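Local structure of A-adding tRNA nucleotidyltransferase (Aquifex aeolicus, 4WBY) at residues G271-Y274 with L275-L278; S295-S298 with W299-E302; Y250-R253 with K254-W258; F239-E243 with K244-K248. The protein adds the terminal adenosine to tRNA ending in CC, completing the CCA end, through the C-terminal nucleotidyltransferase part of a longer protein that this chain represents. All blocks are in the same frame, centred on the assembly; numbering follows the deposited sequence.

How the contacts relate
All four contacts are local ones in the all-helical part of the chain formed by helices 243-262, 271-278 and 298-309, and helix 271-278 joins them. Contact 1, on that helix, is the buried, mostly apolar one, and it touches each of the others: contact 2 packs on Trp272, contact 3 on Leu273 and Tyr274, contact 4 on Ile277 and Leu278. Contacts 3 and 4 share helix 243-262, the latter at its start and the former further along. Contacts 2 and 4 are both helix beginnings, partly buried, where apolar groups face inward and polar groups work at the surface; the first collects a sulfate, the second uses an asparagine cap. Contact 3, mid-helix, divides likewise into valine and leucine inside, charged groups outside.

Contact 1 (G271-Y274 with L275-L278); sequences GWLY and LLIL
Leu275 and Trp272 form an i to i+3 side-chain pair on the alpha-helix 271-278, lying side by side and pointing the same way. The methyl CD2 of Leu275 does the touching, 3.7 Å from both CE3 and CZ3 of Trp272, at the six-membered part of the indole. With CG opposite the backbone N (chi1 -167°), Leu275 can turn this methyl back toward the preceding turn. The indole itself is buried among Ala296, Pro297 and Val300, so it is packed against helix 298-309 and the loop leading into it. The side chain of Leu275 is also about 10 Å from that of Leu168, an ATP-binding residue.

Tyr274 takes part differently, through its backbone, while its ring leads off to Arg253 on helix 243-262. Its carbonyl O accepts from Leu278 N at 2.9 Å, one of four successive i to i+4 bonds. The longest of these, Leu275 N to Gly271 O, measures 3.2 Å. In the neighbouring bond Leu276 N reaches Trp272 O at 2.9 Å, and CG of Leu276 rests 3.3 Å from that same oxygen.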
loop_
_atom_site.group_PDB
_atom_site.type_symbol
_atom_site.label_atom_id
_atom_site.label_comp_id
_atom_site.label_asym_id
_atom_site.label_seq_id
_atom_site.Cartn_x
_atom_site.Cartn_y
_atom_site.Cartn_z
ATOM N N GLY A 271 -5.313 5.760 -4.012
ATOM C CA GLY A 271 -4.481 6.286 -2.943
ATOM C C GLY A 271 -3.755 7.563 -3.325
ATOM O O GLY A 271 -3.581 8.461 -2.492
ATOM N N TRP A 272 -3.344 7.658 -4.588
ATOM C CA TRP A 272 -2.649 8.852 -5.054
ATOM C C TRP A 272 -3.535 10.095 -4.993
ATOM O O TRP A 272 -3.033 11.201 -4.813
ATOM C CB TRP A 272 -2.142 8.658 -6.485
ATOM C CG TRP A 272 -1.046 7.657 -6.599
ATOM C CD1 TRP A 272 -1.150 6.381 -7.062
ATOM C CD2 TRP A 272 0.329 7.844 -6.232
ATOM N NE1 TRP A 272 0.074 5.764 -7.019
ATOM C CE2 TRP A 272 1.000 6.638 -6.512
ATOM C CE3 TRP A 272 1.056 8.916 -5.703
ATOM C CZ2 TRP A 272 2.366 6.467 -6.273
ATOM C CZ3 TRP A 272 2.415 8.750 -5.468
ATOM C CH2 TRP A 272 3.058 7.534 -5.758
ATOM N N LEU A 273 -4.847 9.916 -5.133
ATOM C CA LEU A 273 -5.769 11.048 -5.031
ATOM C C LEU A 273 -5.779 11.654 -3.631
ATOM O O LEU A 273 -5.860 12.870 -3.479
ATOM C CB LEU A 273 -7.189 10.630 -5.408
ATOM C CG LEU A 273 -7.414 10.126 -6.829
ATOM C CD1 LEU A 273 -8.894 9.836 -7.050
ATOM C CD2 LEU A 273 -6.913 11.139 -7.831
ATOM N N TYR A 274 -5.720 10.808 -2.609
ATOM C CA TYR A 274 -5.608 11.301 -1.247
ATOM C C TYR A 274 -4.332 12.103 -1.094
ATOM O O TYR A 274 -4.326 13.160 -0.473
ATOM C CB TYR A 274 -5.610 10.156 -0.238
ATOM C CG TYR A 274 -6.934 9.449 -0.084
ATOM C CD1 TYR A 274 -7.903 9.929 0.790
ATOM C CD2 TYR A 274 -7.210 8.293 -0.800
ATOM C CE1 TYR A 274 -9.110 9.276 0.940
ATOM C CE2 TYR A 274 -8.411 7.635 -0.657
ATOM C CZ TYR A 274 -9.357 8.128 0.214
ATOM O OH TYR A 274 -10.550 7.468 0.357
ATOM N N LEU A 275 -3.247 11.584 -1.662
ATOM C CA LEU A 275 -1.964 12.266 -1.588
ATOM C C LEU A 275 -2.025 13.642 -2.261
ATOM O O LEU A 275 -1.503 14.621 -1.731
ATOM C CB LEU A 275 -0.874 11.410 -2.224
ATOM C CG LEU A 275 0.541 11.882 -1.918
ATOM C CD1 LEU A 275 0.885 11.598 -0.462
ATOM C CD2 LEU A 275 1.517 11.198 -2.858
ATOM N N LEU A 276 -2.656 13.707 -3.427
ATOM C CA LEU A 276 -2.805 14.984 -4.124
ATOM C C LEU A 276 -3.570 16.004 -3.291
ATOM O O LEU A 276 -3.193 17.173 -3.244
ATOM C CB LEU A 276 -3.519 14.802 -5.465
ATOM C CG LEU A 276 -2.732 14.021 -6.517
ATOM C CD1 LEU A 276 -3.510 13.950 -7.822
ATOM C CD2 LEU A 276 -1.364 14.649 -6.754
ATOM N N ILE A 277 -4.648 15.572 -2.641
ATOM C CA ILE A 277 -5.386 16.464 -1.746
ATOM C C ILE A 277 -4.505 16.893 -0.563
ATOM O O ILE A 277 -4.482 18.072 -0.195
ATOM C CB ILE A 277 -6.686 15.804 -1.227
ATOM C CG1 ILE A 277 -7.682 15.587 -2.376
ATOM C CG2 ILE A 277 -7.322 16.638 -0.125
ATOM C CD1 ILE A 277 -7.965 16.838 -3.201
ATOM N N LEU A 278 -3.771 15.943 0.017
ATOM C CA LEU A 278 -2.861 16.233 1.128
ATOM C C LEU A 278 -1.841 17.326 0.832
ATOM O O LEU A 278 -1.546 18.155 1.687
ATOM C CB LEU A 278 -2.095 14.972 1.524
ATOM C CG LEU A 278 -2.548 14.097 2.673
ATOM C CD1 LEU A 278 -1.544 12.979 2.777
ATOM C CD2 LEU A 278 -2.632 14.888 3.966
#

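Contact 2 (S295-S298 with W299-E302); sequences SAPS and WVRE. With SO4 (sulfate ion), chain E.
Pro297 is the N-cap of helix 298-309, its carbonyl O accepting nearly head-on from Arg301 N at 3.1 Å and, weakly, from Val300 N. Ser295, with positive phi, closes the preceding helix in a Schellman motif, so the segment is a tight helix-to-helix connection.

Arg301 folds back over this turn. A bend at chi3 (-76°) brings NE to Ala296 O at 2.9 Å; the oxygen lies in the guanidinium plane, yet the donor stands 36° out of the carbonyl plane. Ser298 CA covers one guanidinium face. Further along the edge, NH1 and NH2 grip a sulfate, probably from the crystallisation liquor, through separate oxygens, NH2 meeting O2 at 2.9 Å. A water hydrogen-bonded to Ser298 OG, Glu302 OE2 and that same sulfate oxygen adds a second link. A second water accepts from Arg301 NH2 at 3.0 Å and donates weakly to Ala296 O.

The other side is apolar. Pro297 CB meets Trp299 CD1 at 3.7 Å, and Val300 CG2 lies 3.8 Å from Pro297 CD while also sitting over the centre of the Trp299 ring. That indole stacks on His335, and Val300 and Ala296 face Trp272. Ala296 CB touches Val300 CG1 at 3.9 Å.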
loop_
_atom_site.group_PDB
_atom_site.type_symbol
_atom_site.label_atom_id
_atom_site.label_comp_id
_atom_site.label_asym_id
_atom_site.label_seq_id
_atom_site.Cartn_x
_atom_site.Cartn_y
_atom_site.Cartn_z
ATOM N N SER A 295 8.191 8.751 -7.097
ATOM C CA SER A 295 8.065 8.050 -8.377
ATOM C C SER A 295 6.595 7.896 -8.769
ATOM O O SER A 295 6.167 6.835 -9.238
ATOM C CB SER A 295 8.741 6.676 -8.329
ATOM O OG SER A 295 10.135 6.791 -8.093
ATOM N N ALA A 296 5.818 8.955 -8.572
ATOM C CA ALA A 296 4.398 8.911 -8.899
ATOM C C ALA A 296 4.176 8.620 -10.381
ATOM O O ALA A 296 4.952 9.061 -11.232
ATOM C CB ALA A 296 3.720 10.220 -8.508
ATOM N N PRO A 297 3.114 7.866 -10.693
ATOM C CA PRO A 297 2.747 7.637 -12.096
ATOM C C PRO A 297 2.540 8.937 -12.861
ATOM O O PRO A 297 2.201 9.971 -12.267
ATOM C CB PRO A 297 1.424 6.870 -11.996
ATOM C CG PRO A 297 1.488 6.179 -10.673
ATOM C CD PRO A 297 2.266 7.095 -9.761
ATOM N N SER A 298 2.738 8.871 -14.172
ATOM C CA SER A 298 2.505 10.003 -15.048
ATOM C C SER A 298 1.139 10.634 -14.820
ATOM O O SER A 298 1.031 11.856 -14.733
ATOM C CB SER A 298 2.638 9.572 -16.503
ATOM O OG SER A 298 2.069 10.547 -17.353
ATOM N N TRP A 299 0.091 9.822 -14.706
ATOM C CA TRP A 299 -1.241 10.406 -14.578
ATOM C C TRP A 299 -1.363 11.215 -13.295
ATOM O O TRP A 299 -2.046 12.228 -13.268
ATOM C CB TRP A 299 -2.346 9.339 -14.658
ATOM C CG TRP A 299 -2.430 8.330 -13.519
ATOM C CD1 TRP A 299 -1.921 7.056 -13.518
ATOM C CD2 TRP A 299 -3.118 8.481 -12.267
ATOM N NE1 TRP A 299 -2.233 6.420 -12.339
ATOM C CE2 TRP A 299 -2.962 7.275 -11.553
ATOM C CE3 TRP A 299 -3.833 9.526 -11.672
ATOM C CZ2 TRP A 299 -3.499 7.085 -10.275
ATOM C CZ3 TRP A 299 -4.371 9.331 -10.403
ATOM C CH2 TRP A 299 -4.196 8.124 -9.722
ATOM N N VAL A 300 -0.680 10.779 -12.242
ATOM C CA VAL A 300 -0.699 11.504 -10.977
ATOM C C VAL A 300 0.026 12.841 -11.107
ATOM O O VAL A 300 -0.464 13.883 -10.653
ATOM C CB VAL A 300 -0.055 10.677 -9.850
ATOM C CG1 VAL A 300 -0.019 11.474 -8.551
ATOM C CG2 VAL A 300 -0.801 9.356 -9.666
ATOM N N ARG A 301 1.197 12.812 -11.730
ATOM C CA ARG A 301 1.988 14.019 -11.888
ATOM C C ARG A 301 1.290 15.012 -12.811
ATOM O O ARG A 301 1.310 16.220 -12.554
ATOM C CB ARG A 301 3.385 13.668 -12.401
ATOM C CG ARG A 301 4.159 12.835 -11.378
ATOM C CD ARG A 301 5.567 12.497 -11.820
ATOM N NE ARG A 301 5.589 11.432 -12.811
ATOM C CZ ARG A 301 5.926 11.621 -14.081
ATOM N NH1 ARG A 301 6.260 12.835 -14.498
ATOM N NH2 ARG A 301 5.914 10.607 -14.932
ATOM N N GLU A 302 0.634 14.505 -13.855
ATOM C CA GLU A 302 -0.110 15.370 -14.760
ATOM C C GLU A 302 -1.363 15.916 -14.071
ATOM O O GLU A 302 -1.713 17.084 -14.242
ATOM C CB GLU A 302 -0.483 14.622 -16.041
ATOM C CG GLU A 302 0.715 14.171 -16.887
ATOM C CD GLU A 302 1.455 15.304 -17.583
ATOM O OE1 GLU A 302 0.968 16.458 -17.577
ATOM O OE2 GLU A 302 2.532 15.031 -18.156
HETATM S S SO4 E . 7.114 12.137 -18.195
HETATM O O1 SO4 E . 7.589 12.931 -17.065
HETATM O O2 SO4 E . 6.197 11.090 -17.748
HETATM O O3 SO4 E . 6.451 13.009 -19.167
HETATM O O4 SO4 E . 8.253 11.520 -18.880
HETATM O O HOH W 1 6.227 7.741 -14.062
HETATM O O HOH W 2 3.719 12.679 -17.573
#

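Contact 3 (Y250-R253 with K254-W258); sequences YALR and KVVDW
Tyr250 to Asp257 follow an unbroken alpha-helical path within helix 243-262, each backbone N-H of 254-257 pointing to the carbonyl four residues earlier. The bonds are uneven: Val256 N to Leu252 O is 2.8 Å, whereas Lys254 N to Tyr250 O, at 3.4 Å, is weak.

Side chains then sort by face. On the inner one, Leu252 CD1 reaches Val256 CG2 at 4.0 Å, and both residues continue into neighbouring structure, Leu252 against Leu273 and Tyr274, Val256 against Tyr270. On the outer face Arg253 and Asp257 run alongside each other. The chi1 of 178° swings CG of Arg253 away from its own N and lays the aliphatic stem beside the carboxylate, CG standing 3.5 Å from Asp257 OD2. The two flat groups are turned only 24° apart, but they do not meet: Arg253 NE is 4.9 Å from Asp257 OD2. The guanidinium instead makes its salt bridge through NH1 to Glu221 on helix 219-228, near the place where Tyr250 OH bonds Glu224.

Asp257 OD2 and Arg253 O, two acceptors 3.3 Å apart, are not bonded and their approach is probably mildly unfavourable; the gap to Arg253 NE leaves at most a longer-range attraction between the charges.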
loop_
_atom_site.group_PDB
_atom_site.type_symbol
_atom_site.label_atom_id
_atom_site.label_comp_id
_atom_site.label_asym_id
_atom_site.label_seq_id
_atom_site.Cartn_x
_atom_site.Cartn_y
_atom_site.Cartn_z
ATOM N N TYR A 250 -12.291 13.092 3.504
ATOM C CA TYR A 250 -13.496 12.313 3.769
ATOM C C TYR A 250 -14.490 12.416 2.613
ATOM O O TYR A 250 -15.147 11.431 2.267
ATOM C CB TYR A 250 -14.144 12.749 5.090
ATOM C CG TYR A 250 -13.455 12.115 6.280
ATOM C CD1 TYR A 250 -12.335 12.700 6.847
ATOM C CD2 TYR A 250 -13.899 10.906 6.804
ATOM C CE1 TYR A 250 -11.684 12.114 7.913
ATOM C CE2 TYR A 250 -13.255 10.311 7.873
ATOM C CZ TYR A 250 -12.149 10.923 8.421
ATOM O OH TYR A 250 -11.499 10.347 9.486
ATOM N N ALA A 251 -14.585 13.596 2.003
ATOM C CA ALA A 251 -15.429 13.764 0.826
ATOM C C ALA A 251 -14.910 12.893 -0.314
ATOM O O ALA A 251 -15.684 12.279 -1.060
ATOM C CB ALA A 251 -15.478 15.229 0.397
ATOM N N LEU A 252 -13.587 12.833 -0.432
ATOM C CA LEU A 252 -12.963 12.043 -1.478
ATOM C C LEU A 252 -13.260 10.558 -1.289
ATOM O O LEU A 252 -13.531 9.860 -2.259
ATOM C CB LEU A 252 -11.456 12.291 -1.517
ATOM C CG LEU A 252 -10.672 11.460 -2.541
ATOM C CD1 LEU A 252 -11.050 11.815 -3.971
ATOM C CD2 LEU A 252 -9.156 11.587 -2.335
ATOM N N ARG A 253 -13.220 10.072 -0.051
ATOM C CA ARG A 253 -13.505 8.658 0.180
ATOM C C ARG A 253 -14.902 8.278 -0.325
ATOM O O ARG A 253 -15.084 7.217 -0.916
ATOM C CB ARG A 253 -13.359 8.297 1.658
ATOM C CG ARG A 253 -13.686 6.832 1.941
ATOM C CD ARG A 253 -13.210 6.392 3.308
ATOM N NE ARG A 253 -14.016 7.006 4.353
ATOM C CZ ARG A 253 -13.855 6.780 5.650
ATOM N NH1 ARG A 253 -12.907 5.948 6.068
ATOM N NH2 ARG A 253 -14.643 7.385 6.529
ATOM N N LYS A 254 -15.882 9.151 -0.118
ATOM C CA LYS A 254 -17.220 8.884 -0.630
ATOM C C LYS A 254 -17.213 8.801 -2.155
ATOM O O LYS A 254 -17.871 7.940 -2.735
ATOM C CB LYS A 254 -18.214 9.953 -0.165
ATOM C CG LYS A 254 -18.445 9.953 1.342
ATOM C CD LYS A 254 -19.451 11.019 1.743
ATOM C CE LYS A 254 -19.732 10.995 3.236
ATOM N NZ LYS A 254 -20.392 9.729 3.654
ATOM N N VAL A 255 -16.462 9.688 -2.800
ATOM C CA VAL A 255 -16.394 9.710 -4.261
ATOM C C VAL A 255 -15.694 8.462 -4.799
ATOM O O VAL A 255 -16.155 7.834 -5.759
ATOM C CB VAL A 255 -15.666 10.978 -4.768
ATOM C CG1 VAL A 255 -15.367 10.880 -6.269
ATOM C CG2 VAL A 255 -16.497 12.220 -4.463
ATOM N N VAL A 256 -14.587 8.094 -4.164
ATOM C CA VAL A 256 -13.814 6.930 -4.576
ATOM C C VAL A 256 -14.598 5.632 -4.395
ATOM O O VAL A 256 -14.570 4.749 -5.259
ATOM C CB VAL A 256 -12.486 6.852 -3.786
ATOM C CG1 VAL A 256 -11.897 5.440 -3.818
ATOM C CG2 VAL A 256 -11.503 7.884 -4.320
ATOM N N ASP A 257 -15.298 5.511 -3.272
ATOM C CA ASP A 257 -16.087 4.313 -3.013
ATOM C C ASP A 257 -17.203 4.192 -4.047
ATOM O O ASP A 257 -17.497 3.098 -4.541
ATOM C CB ASP A 257 -16.665 4.334 -1.596
ATOM C CG ASP A 257 -15.604 4.121 -0.520
ATOM O OD1 ASP A 257 -14.477 3.683 -0.850
ATOM O OD2 ASP A 257 -15.899 4.386 0.663
ATOM N N TRP A 258 -17.812 5.325 -4.387
ATOM C CA TRP A 258 -18.849 5.346 -5.413
ATOM C C TRP A 258 -18.286 4.928 -6.771
ATOM O O TRP A 258 -18.860 4.082 -7.460
ATOM C CB TRP A 258 -19.483 6.738 -5.502
ATOM C CG TRP A 258 -20.370 6.926 -6.697
ATOM C CD1 TRP A 258 -21.688 6.582 -6.802
ATOM C CD2 TRP A 258 -20.004 7.502 -7.959
ATOM N NE1 TRP A 258 -22.164 6.907 -8.052
ATOM C CE2 TRP A 258 -21.150 7.471 -8.781
ATOM C CE3 TRP A 258 -18.821 8.042 -8.473
ATOM C CZ2 TRP A 258 -21.147 7.961 -10.087
ATOM C CZ3 TRP A 258 -18.818 8.525 -9.772
ATOM C CH2 TRP A 258 -19.972 8.480 -10.565
#

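Contact 4 (F239-E243 with K244-K248); sequences FQWNE and KVLQK
Asn242 bends back over the first turn of helix 243-262, bringing its amide to Val245. From CB the chain turns at chi1 59°, setting CG between the backbone N and the carbonyl carbon. CG itself comes 4.0 Å from Val245 CG2. At the tip the branches part: ND2 stays beside that methyl at 3.9 Å, while OD1 accepts from Val245 N at 2.9 Å, with an N-H...O angle of 166° and the donor tilted 26° from the amide carbonyl plane. This is the side-chain N-cap of an alpha-helix, taking up a first-turn N-H with no helical carbonyl one turn earlier. The backbone of the same residue adds Asn242 O, which accepts from Leu246 N at 3.1 Å in the carbonyl plane. A leucine here would probably leave Val245 N without its side-chain acceptor and the opening turn less firmly fixed.

Before the cap, Trp241 reaches over the helix start, its CZ3 meeting Leu246 CD1 at 3.9 Å and Val245 CG1 more distantly. Phe239 CZ sits above one face of that indole, offset toward its rim, and both aromatic residues press on Leu278 of helix 271-278. On the exposed side Glu243 and Gln247 approach one turn apart; Gln247 NE2 lies 2.5 Å from Glu243 OE2, too short for the detail of this bond to be trusted, whereas Gln247 N bonds Glu243 O at an ordinary 2.9 Å.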
loop_
_atom_site.group_PDB
_atom_site.type_symbol
_atom_site.label_atom_id
_atom_site.label_comp_id
_atom_site.label_asym_id
_atom_site.label_seq_id
_atom_site.Cartn_x
_atom_site.Cartn_y
_atom_site.Cartn_z
ATOM N N PHE A 239 4.661 21.235 4.731
ATOM C CA PHE A 239 3.338 20.646 4.861
ATOM C C PHE A 239 2.692 20.995 6.194
ATOM O O PHE A 239 3.336 20.919 7.234
ATOM C CB PHE A 239 3.380 19.120 4.724
ATOM C CG PHE A 239 2.085 18.461 5.110
ATOM C CD1 PHE A 239 1.027 18.396 4.215
ATOM C CD2 PHE A 239 1.904 17.961 6.386
ATOM C CE1 PHE A 239 -0.172 17.820 4.584
ATOM C CE2 PHE A 239 0.710 17.384 6.758
ATOM C CZ PHE A 239 -0.327 17.313 5.866
ATOM N N GLN A 240 1.408 21.342 6.149
ATOM C CA GLN A 240 0.601 21.542 7.349
ATOM C C GLN A 240 -0.809 20.998 7.139
ATOM O O GLN A 240 -1.392 21.153 6.062
ATOM C CB GLN A 240 0.525 23.027 7.728
ATOM C CG GLN A 240 1.854 23.664 8.113
ATOM C CD GLN A 240 1.716 25.135 8.458
ATOM O OE1 GLN A 240 0.607 25.641 8.639
ATOM N NE2 GLN A 240 2.845 25.831 8.548
ATOM N N TRP A 241 -1.354 20.355 8.165
ATOM C CA TRP A 241 -2.761 19.980 8.156
ATOM C C TRP A 241 -3.658 21.190 8.375
ATOM O O TRP A 241 -3.256 22.174 9.002
ATOM C CB TRP A 241 -3.063 18.963 9.250
ATOM C CG TRP A 241 -2.643 17.566 8.965
ATOM C CD1 TRP A 241 -1.493 16.962 9.367
ATOM C CD2 TRP A 241 -3.384 16.583 8.232
ATOM N NE1 TRP A 241 -1.470 15.656 8.931
ATOM C CE2 TRP A 241 -2.616 15.402 8.226
ATOM C CE3 TRP A 241 -4.622 16.586 7.581
ATOM C CZ2 TRP A 241 -3.046 14.236 7.606
ATOM C CZ3 TRP A 241 -5.044 15.428 6.954
ATOM C CH2 TRP A 241 -4.261 14.269 6.975
ATOM N N ASN A 242 -4.882 21.103 7.866
ATOM C CA ASN A 242 -5.955 21.989 8.300
ATOM C C ASN A 242 -7.290 21.286 8.102
ATOM O O ASN A 242 -7.356 20.224 7.469
ATOM C CB ASN A 242 -5.928 23.327 7.556
ATOM C CG ASN A 242 -6.065 23.166 6.062
ATOM O OD1 ASN A 242 -7.079 22.679 5.573
ATOM N ND2 ASN A 242 -5.044 23.590 5.325
ATOM N N GLU A 243 -8.347 21.877 8.647
ATOM C CA GLU A 243 -9.665 21.259 8.646
ATOM C C GLU A 243 -10.218 21.088 7.235
ATOM O O GLU A 243 -10.851 20.078 6.936
ATOM C CB GLU A 243 -10.632 22.084 9.502
ATOM C CG GLU A 243 -12.060 21.556 9.536
ATOM C CD GLU A 243 -12.194 20.235 10.279
ATOM O OE1 GLU A 243 -11.230 19.814 10.953
ATOM O OE2 GLU A 243 -13.276 19.617 10.190
ATOM N N LYS A 244 -9.961 22.069 6.372
ATOM C CA LYS A 244 -10.413 22.010 4.982
ATOM C C LYS A 244 -9.880 20.772 4.263
ATOM O O LYS A 244 -10.638 20.048 3.618
ATOM C CB LYS A 244 -9.982 23.262 4.221
ATOM C CG LYS A 244 -11.072 23.865 3.358
ATOM C CD LYS A 244 -12.071 24.629 4.210
ATOM C CE LYS A 244 -11.397 25.783 4.936
ATOM N NZ LYS A 244 -10.704 26.696 3.983
ATOM N N VAL A 245 -8.573 20.544 4.369
ATOM C CA VAL A 245 -7.944 19.388 3.744
ATOM C C VAL A 245 -8.508 18.092 4.316
ATOM O O VAL A 245 -8.821 17.154 3.579
ATOM C CB VAL A 245 -6.410 19.419 3.924
ATOM C CG1 VAL A 245 -5.796 18.069 3.573
ATOM C CG2 VAL A 245 -5.796 20.527 3.072
ATOM N N LEU A 246 -8.647 18.042 5.632
ATOM C CA LEU A 246 -9.156 16.842 6.277
ATOM C C LEU A 246 -10.562 16.507 5.780
ATOM O O LEU A 246 -10.848 15.364 5.432
ATOM C CB LEU A 246 -9.148 17.026 7.794
ATOM C CG LEU A 246 -9.536 15.819 8.642
ATOM C CD1 LEU A 246 -8.583 14.666 8.391
ATOM C CD2 LEU A 246 -9.536 16.202 10.112
ATOM N N GLN A 247 -11.430 17.512 5.725
ATOM C CA GLN A 247 -12.796 17.290 5.270
ATOM C C GLN A 247 -12.834 16.878 3.800
ATOM O O GLN A 247 -13.677 16.072 3.400
ATOM C CB GLN A 247 -13.652 18.539 5.496
ATOM C CG GLN A 247 -13.872 18.861 6.963
ATOM C CD GLN A 247 -14.398 17.670 7.746
ATOM O OE1 GLN A 247 -15.225 16.904 7.251
ATOM N NE2 GLN A 247 -13.912 17.506 8.973
ATOM N N LYS A 248 -11.913 17.415 3.003
ATOM C CA LYS A 248 -11.813 17.020 1.598
ATOM C C LYS A 248 -11.456 15.536 1.453
ATOM O O LYS A 248 -11.945 14.863 0.542
ATOM C CB LYS A 248 -10.779 17.874 0.866
ATOM C CG LYS A 248 -11.226 19.298 0.593
ATOM C CD LYS A 248 -10.221 20.015 -0.282
ATOM C CE LYS A 248 -10.103 19.332 -1.626
ATOM N NZ LYS A 248 -11.422 19.300 -2.317
#